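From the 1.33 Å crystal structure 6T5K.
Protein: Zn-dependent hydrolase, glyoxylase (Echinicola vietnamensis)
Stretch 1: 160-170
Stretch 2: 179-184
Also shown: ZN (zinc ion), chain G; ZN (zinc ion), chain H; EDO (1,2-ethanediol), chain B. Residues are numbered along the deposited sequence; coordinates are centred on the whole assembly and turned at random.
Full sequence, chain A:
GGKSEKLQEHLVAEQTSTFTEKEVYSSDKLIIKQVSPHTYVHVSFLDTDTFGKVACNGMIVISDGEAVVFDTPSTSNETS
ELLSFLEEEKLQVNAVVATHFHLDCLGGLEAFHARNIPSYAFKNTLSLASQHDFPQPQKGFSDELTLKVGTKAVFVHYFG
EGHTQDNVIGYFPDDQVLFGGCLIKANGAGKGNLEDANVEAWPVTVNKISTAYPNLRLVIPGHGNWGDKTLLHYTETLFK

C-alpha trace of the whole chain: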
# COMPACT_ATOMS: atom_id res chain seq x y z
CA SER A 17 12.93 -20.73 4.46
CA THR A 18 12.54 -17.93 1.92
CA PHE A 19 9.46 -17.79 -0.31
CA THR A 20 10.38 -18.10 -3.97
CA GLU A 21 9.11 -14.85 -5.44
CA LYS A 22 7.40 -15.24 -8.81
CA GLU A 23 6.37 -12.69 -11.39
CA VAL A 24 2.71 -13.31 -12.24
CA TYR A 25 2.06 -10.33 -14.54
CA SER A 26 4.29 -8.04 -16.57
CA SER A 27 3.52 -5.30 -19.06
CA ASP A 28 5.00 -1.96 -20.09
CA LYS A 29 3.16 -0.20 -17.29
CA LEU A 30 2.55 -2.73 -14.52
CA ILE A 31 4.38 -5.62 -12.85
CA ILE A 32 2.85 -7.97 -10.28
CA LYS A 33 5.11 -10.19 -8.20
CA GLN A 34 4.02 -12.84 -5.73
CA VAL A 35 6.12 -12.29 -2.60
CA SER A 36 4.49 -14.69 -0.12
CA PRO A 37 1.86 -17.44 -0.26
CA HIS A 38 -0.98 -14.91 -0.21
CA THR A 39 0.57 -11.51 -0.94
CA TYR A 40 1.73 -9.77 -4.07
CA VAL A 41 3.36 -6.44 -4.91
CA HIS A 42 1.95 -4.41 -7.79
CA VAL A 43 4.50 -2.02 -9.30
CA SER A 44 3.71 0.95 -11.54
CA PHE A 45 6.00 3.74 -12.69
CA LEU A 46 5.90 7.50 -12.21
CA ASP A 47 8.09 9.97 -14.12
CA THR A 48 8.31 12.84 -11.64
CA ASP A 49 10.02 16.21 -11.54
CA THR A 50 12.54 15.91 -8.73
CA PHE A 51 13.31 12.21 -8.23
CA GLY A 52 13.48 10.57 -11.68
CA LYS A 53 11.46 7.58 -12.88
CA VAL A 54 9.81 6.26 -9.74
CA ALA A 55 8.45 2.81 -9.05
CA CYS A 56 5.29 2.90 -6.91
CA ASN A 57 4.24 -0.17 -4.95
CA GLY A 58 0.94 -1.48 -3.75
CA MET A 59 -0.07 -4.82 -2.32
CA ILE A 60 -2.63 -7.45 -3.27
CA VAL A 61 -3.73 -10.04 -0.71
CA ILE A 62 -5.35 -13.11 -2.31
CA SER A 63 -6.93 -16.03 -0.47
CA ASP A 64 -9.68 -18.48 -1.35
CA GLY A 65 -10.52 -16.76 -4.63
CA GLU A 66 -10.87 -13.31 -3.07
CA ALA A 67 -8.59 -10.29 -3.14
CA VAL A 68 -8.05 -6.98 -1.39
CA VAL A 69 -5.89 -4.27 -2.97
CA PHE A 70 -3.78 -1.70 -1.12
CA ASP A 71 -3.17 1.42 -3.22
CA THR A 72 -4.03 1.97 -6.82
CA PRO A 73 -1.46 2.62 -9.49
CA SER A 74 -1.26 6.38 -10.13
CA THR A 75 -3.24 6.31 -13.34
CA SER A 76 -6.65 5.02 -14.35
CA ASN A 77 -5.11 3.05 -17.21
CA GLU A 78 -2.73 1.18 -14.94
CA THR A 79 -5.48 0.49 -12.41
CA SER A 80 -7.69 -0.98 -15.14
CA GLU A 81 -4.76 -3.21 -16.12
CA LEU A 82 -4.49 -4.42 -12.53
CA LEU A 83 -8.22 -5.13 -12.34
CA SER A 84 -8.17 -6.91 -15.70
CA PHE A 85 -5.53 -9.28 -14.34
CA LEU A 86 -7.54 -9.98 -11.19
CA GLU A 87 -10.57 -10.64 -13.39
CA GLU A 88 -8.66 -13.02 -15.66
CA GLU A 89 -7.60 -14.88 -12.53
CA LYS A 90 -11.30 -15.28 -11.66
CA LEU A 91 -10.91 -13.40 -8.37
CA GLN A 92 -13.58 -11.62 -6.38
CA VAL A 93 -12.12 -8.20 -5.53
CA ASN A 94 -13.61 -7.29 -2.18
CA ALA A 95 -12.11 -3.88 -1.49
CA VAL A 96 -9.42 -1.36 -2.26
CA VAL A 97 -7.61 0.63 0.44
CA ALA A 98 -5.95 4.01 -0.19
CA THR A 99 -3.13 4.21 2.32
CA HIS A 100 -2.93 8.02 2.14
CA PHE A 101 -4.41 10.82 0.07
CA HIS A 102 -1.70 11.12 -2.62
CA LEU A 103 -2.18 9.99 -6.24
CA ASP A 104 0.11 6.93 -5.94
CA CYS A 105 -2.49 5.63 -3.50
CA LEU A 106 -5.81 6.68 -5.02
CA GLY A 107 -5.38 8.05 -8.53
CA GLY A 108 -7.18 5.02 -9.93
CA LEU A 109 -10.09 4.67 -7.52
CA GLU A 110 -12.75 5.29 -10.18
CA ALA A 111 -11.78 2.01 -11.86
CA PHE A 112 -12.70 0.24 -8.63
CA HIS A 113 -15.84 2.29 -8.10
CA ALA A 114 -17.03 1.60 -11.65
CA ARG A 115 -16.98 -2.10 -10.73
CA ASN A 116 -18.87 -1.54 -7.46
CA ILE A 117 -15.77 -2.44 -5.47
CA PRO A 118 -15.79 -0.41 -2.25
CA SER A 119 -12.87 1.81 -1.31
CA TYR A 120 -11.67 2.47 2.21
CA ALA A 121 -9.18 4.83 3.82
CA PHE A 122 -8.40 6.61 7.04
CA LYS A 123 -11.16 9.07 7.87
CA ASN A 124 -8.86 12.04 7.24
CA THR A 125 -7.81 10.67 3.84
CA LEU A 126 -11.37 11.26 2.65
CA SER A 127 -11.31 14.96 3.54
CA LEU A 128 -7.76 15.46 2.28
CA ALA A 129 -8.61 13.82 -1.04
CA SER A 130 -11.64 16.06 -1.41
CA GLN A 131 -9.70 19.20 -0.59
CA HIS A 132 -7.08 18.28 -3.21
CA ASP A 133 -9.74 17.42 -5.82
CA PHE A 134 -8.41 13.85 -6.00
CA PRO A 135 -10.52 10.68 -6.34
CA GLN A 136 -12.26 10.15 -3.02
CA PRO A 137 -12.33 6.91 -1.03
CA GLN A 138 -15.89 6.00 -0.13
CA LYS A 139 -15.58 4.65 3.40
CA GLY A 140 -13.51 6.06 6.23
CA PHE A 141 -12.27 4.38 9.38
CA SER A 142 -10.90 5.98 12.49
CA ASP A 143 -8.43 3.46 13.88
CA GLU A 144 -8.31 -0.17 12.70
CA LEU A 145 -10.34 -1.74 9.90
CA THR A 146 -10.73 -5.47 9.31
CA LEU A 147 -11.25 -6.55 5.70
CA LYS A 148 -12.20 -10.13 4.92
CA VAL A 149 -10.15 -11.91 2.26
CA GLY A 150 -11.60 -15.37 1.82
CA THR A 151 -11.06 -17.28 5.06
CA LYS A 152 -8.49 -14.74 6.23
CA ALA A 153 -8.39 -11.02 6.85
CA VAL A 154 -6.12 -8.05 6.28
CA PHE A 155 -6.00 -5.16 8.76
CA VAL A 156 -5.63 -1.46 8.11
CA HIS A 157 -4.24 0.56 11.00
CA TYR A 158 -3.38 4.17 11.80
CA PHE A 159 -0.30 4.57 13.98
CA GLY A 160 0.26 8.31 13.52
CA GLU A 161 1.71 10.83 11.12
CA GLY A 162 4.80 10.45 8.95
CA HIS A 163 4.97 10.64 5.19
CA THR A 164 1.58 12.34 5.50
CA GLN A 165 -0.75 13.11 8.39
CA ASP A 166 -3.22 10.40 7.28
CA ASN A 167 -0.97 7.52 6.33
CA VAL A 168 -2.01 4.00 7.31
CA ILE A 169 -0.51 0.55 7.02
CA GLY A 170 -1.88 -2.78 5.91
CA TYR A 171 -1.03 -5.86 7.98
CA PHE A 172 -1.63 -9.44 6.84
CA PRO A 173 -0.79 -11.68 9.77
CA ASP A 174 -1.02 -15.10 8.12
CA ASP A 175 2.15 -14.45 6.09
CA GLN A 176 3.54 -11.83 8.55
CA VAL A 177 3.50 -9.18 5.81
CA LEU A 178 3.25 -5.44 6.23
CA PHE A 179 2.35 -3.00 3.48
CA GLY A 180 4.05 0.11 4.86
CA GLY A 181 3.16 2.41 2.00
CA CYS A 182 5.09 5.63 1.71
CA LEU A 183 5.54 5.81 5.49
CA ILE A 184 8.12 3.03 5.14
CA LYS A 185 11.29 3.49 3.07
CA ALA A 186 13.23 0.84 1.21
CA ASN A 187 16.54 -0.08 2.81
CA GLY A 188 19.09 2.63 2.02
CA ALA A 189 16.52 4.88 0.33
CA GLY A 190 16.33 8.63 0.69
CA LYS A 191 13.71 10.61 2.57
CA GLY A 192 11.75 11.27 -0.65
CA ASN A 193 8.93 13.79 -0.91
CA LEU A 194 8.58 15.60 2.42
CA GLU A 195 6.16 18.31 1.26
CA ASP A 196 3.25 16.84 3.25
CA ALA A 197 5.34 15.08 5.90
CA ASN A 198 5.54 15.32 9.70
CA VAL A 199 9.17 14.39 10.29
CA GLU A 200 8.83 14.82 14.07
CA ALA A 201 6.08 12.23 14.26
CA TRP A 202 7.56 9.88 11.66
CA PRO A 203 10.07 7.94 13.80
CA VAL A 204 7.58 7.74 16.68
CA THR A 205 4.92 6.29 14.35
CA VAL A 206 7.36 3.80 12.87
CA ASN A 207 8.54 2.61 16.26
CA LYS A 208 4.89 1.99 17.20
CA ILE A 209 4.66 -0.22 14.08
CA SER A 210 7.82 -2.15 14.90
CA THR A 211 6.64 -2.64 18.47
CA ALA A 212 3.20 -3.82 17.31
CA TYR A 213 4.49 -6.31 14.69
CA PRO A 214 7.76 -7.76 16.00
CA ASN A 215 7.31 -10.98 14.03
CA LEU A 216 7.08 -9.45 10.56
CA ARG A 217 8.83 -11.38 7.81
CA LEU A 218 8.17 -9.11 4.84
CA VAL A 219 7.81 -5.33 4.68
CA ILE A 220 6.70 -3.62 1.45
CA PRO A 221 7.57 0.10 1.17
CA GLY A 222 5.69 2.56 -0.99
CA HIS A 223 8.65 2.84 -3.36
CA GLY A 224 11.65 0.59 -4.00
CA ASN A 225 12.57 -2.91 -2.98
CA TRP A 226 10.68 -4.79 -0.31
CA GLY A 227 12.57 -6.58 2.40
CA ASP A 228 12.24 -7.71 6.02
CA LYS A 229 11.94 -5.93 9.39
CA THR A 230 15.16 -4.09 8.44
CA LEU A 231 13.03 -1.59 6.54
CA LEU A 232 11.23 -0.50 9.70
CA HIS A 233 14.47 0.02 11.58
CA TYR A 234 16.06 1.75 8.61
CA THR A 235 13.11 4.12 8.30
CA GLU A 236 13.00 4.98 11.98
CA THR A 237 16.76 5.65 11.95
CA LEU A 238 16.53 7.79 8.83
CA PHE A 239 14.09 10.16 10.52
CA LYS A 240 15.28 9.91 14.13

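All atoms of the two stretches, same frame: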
# COMPACT_ATOMS: atom_id res chain seq x y z
N GLY A 160 -0.21 6.95 13.40
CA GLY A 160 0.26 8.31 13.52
C GLY A 160 0.84 8.85 12.22
O GLY A 160 0.87 8.18 11.19
N GLU A 161 1.27 10.10 12.30
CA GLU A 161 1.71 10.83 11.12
C GLU A 161 3.15 10.44 10.71
O GLU A 161 3.95 9.95 11.50
CB GLU A 161 1.64 12.32 11.40
CG GLU A 161 0.27 12.79 11.88
CD GLU A 161 0.05 14.29 11.72
OE1 GLU A 161 0.98 15.01 11.25
OE2 GLU A 161 -1.07 14.75 12.06
N GLY A 162 3.46 10.68 9.44
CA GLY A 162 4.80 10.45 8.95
C GLY A 162 4.98 11.05 7.57
O GLY A 162 5.13 12.26 7.41
N HIS A 163 4.94 10.18 6.57
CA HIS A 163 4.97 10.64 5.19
C HIS A 163 3.85 11.63 4.92
O HIS A 163 4.05 12.64 4.23
CB HIS A 163 4.83 9.43 4.27
CG HIS A 163 4.63 9.80 2.84
ND1 HIS A 163 5.63 10.34 2.06
CD2 HIS A 163 3.54 9.72 2.06
CE1 HIS A 163 5.16 10.57 0.85
NE2 HIS A 163 3.89 10.20 0.82
N THR A 164 2.67 11.37 5.46
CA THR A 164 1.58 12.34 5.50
C THR A 164 0.90 12.25 6.86
O THR A 164 1.20 11.37 7.68
CB THR A 164 0.52 12.10 4.41
OG1 THR A 164 0.02 10.78 4.55
CG2 THR A 164 1.09 12.32 3.02
N GLN A 165 -0.04 13.17 7.12
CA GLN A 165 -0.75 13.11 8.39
C GLN A 165 -1.69 11.92 8.49
O GLN A 165 -1.98 11.48 9.61
CB GLN A 165 -1.56 14.38 8.63
CG GLN A 165 -2.60 14.71 7.57
CD GLN A 165 -3.49 15.83 7.98
OE1 GLN A 165 -3.37 16.94 7.50
NE2 GLN A 165 -4.40 15.54 8.86
N ASP A 166 -2.15 11.39 7.35
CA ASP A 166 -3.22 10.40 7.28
C ASP A 166 -2.73 9.00 6.94
O ASP A 166 -3.57 8.11 6.75
CB ASP A 166 -4.25 10.84 6.24
CG ASP A 166 -3.65 10.96 4.83
OD1 ASP A 166 -2.52 11.47 4.69
OD2 ASP A 166 -4.35 10.56 3.87
N ASN A 167 -1.44 8.81 6.80
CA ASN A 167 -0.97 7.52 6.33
C ASN A 167 -1.29 6.33 7.23
O ASN A 167 -1.21 6.44 8.40
CB ASN A 167 0.49 7.56 5.86
CG ASN A 167 1.46 8.13 6.91
OD1 ASN A 167 2.53 8.57 6.60
ND2 ASN A 167 1.09 8.04 8.09
N VAL A 168 -1.67 5.22 6.61
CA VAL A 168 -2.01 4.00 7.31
C VAL A 168 -1.21 2.85 6.73
O VAL A 168 -0.69 2.93 5.62
CB VAL A 168 -3.52 3.65 7.28
CG1 VAL A 168 -4.28 4.75 7.99
CG2 VAL A 168 -4.01 3.53 5.86
N ILE A 169 -1.15 1.76 7.49
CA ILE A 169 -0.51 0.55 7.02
C ILE A 169 -1.55 -0.53 6.77
O ILE A 169 -2.68 -0.49 7.30
CB ILE A 169 0.64 0.04 7.92
CG1 ILE A 169 0.16 -0.28 9.34
CG2 ILE A 169 1.71 1.10 7.95
CD1 ILE A 169 -0.53 -1.62 9.43
N GLY A 170 -1.12 -1.56 6.02
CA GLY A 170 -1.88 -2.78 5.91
C GLY A 170 -1.06 -3.92 6.49
O GLY A 170 0.13 -4.03 6.23
N PHE A 179 2.29 -4.04 4.51
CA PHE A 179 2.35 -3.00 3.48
C PHE A 179 2.53 -1.67 4.22
O PHE A 179 1.58 -1.16 4.83
CB PHE A 179 1.14 -2.96 2.56
CG PHE A 179 1.28 -1.91 1.51
CD1 PHE A 179 2.23 -2.05 0.52
CD2 PHE A 179 0.50 -0.77 1.55
CE1 PHE A 179 2.39 -1.05 -0.43
CE2 PHE A 179 0.67 0.23 0.62
CZ PHE A 179 1.60 0.08 -0.39
N GLY A 180 3.75 -1.13 4.17
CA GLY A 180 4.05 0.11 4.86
C GLY A 180 3.65 1.35 4.11
O GLY A 180 3.50 2.41 4.71
N GLY A 181 3.43 1.23 2.80
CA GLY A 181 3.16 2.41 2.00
C GLY A 181 4.30 3.39 2.12
O GLY A 181 5.42 3.03 2.49
N CYS A 182 4.00 4.67 1.83
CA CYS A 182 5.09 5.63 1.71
C CYS A 182 5.64 6.05 3.06
O CYS A 182 6.63 6.79 3.09
CB CYS A 182 4.70 6.81 0.88
SG CYS A 182 4.11 6.25 -0.74
N LEU A 183 5.00 5.62 4.15
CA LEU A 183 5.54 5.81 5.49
C LEU A 183 6.79 4.99 5.72
O LEU A 183 7.60 5.35 6.59
CB LEU A 183 4.47 5.36 6.49
CG LEU A 183 4.69 5.40 7.99
CD1 LEU A 183 4.89 6.80 8.46
CD2 LEU A 183 3.49 4.71 8.64
N ILE A 184 6.96 3.89 5.00
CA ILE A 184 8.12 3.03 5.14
C ILE A 184 9.00 3.15 3.91
O ILE A 184 8.50 3.05 2.78
CB ILE A 184 7.74 1.56 5.40
CG1 ILE A 184 6.85 1.45 6.66
CG2 ILE A 184 9.01 0.69 5.48
CD1 ILE A 184 7.45 2.07 7.90
ZN ZN G . 2.62 10.09 -0.73
ZN ZN H . 4.59 7.65 -2.23
C1 EDO B . 1.75 16.76 8.30
O1 EDO B . 1.71 17.15 9.67
C2 EDO B . 1.89 17.96 7.41
O2 EDO B . 0.88 18.90 7.78
O HOH W 1 1.50 4.33 4.88
O HOH W 2 3.38 9.40 -2.32
O HOH W 3 6.39 8.61 -1.19

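The two stretches are joined at one end by a β-bridge and at the other by metal-ligand packing. Gly 170 and Phe 179 form an antiparallel pair in which each backbone satisfies the other: Gly 170 N donates to Phe 179 O (3.0 Å), and Phe 179 N donates to Gly 170 O (2.8 Å). Beyond this pair direct bonding gives way to solvent. The carbonyls Val 168 O and Gly 180 O lie 4.3 Å apart, and as two acceptors they cannot bond to each other; water 1 donates to both, at 2.7 Å from Val 168 O and 2.8 Å from Gly 180 O.

Stretch 2 then folds through a type II' turn from Gly 180 to Leu 183, overlapped by a type I turn in which Ile 184 N donates to Gly 181 O (3.1 Å). Leu 183 fills the space beside the loop, its CD1 3.7 Å from Gly 162 CA, where a β-carbon would clash. Asn 167 OD1, 3.5 Å from Leu 183 CD1, is satisfied within its own loop by Thr 164 N (3.0 Å).

Cys 182 CB sits over one face of the His 163 ring, 3.3 Å from His 163 CD2. Both side chains end on metal: His 163 NE2 binds one zinc (2.0 Å), Cys 182 SG the other (2.1 Å), and water 2 bridges the two ions.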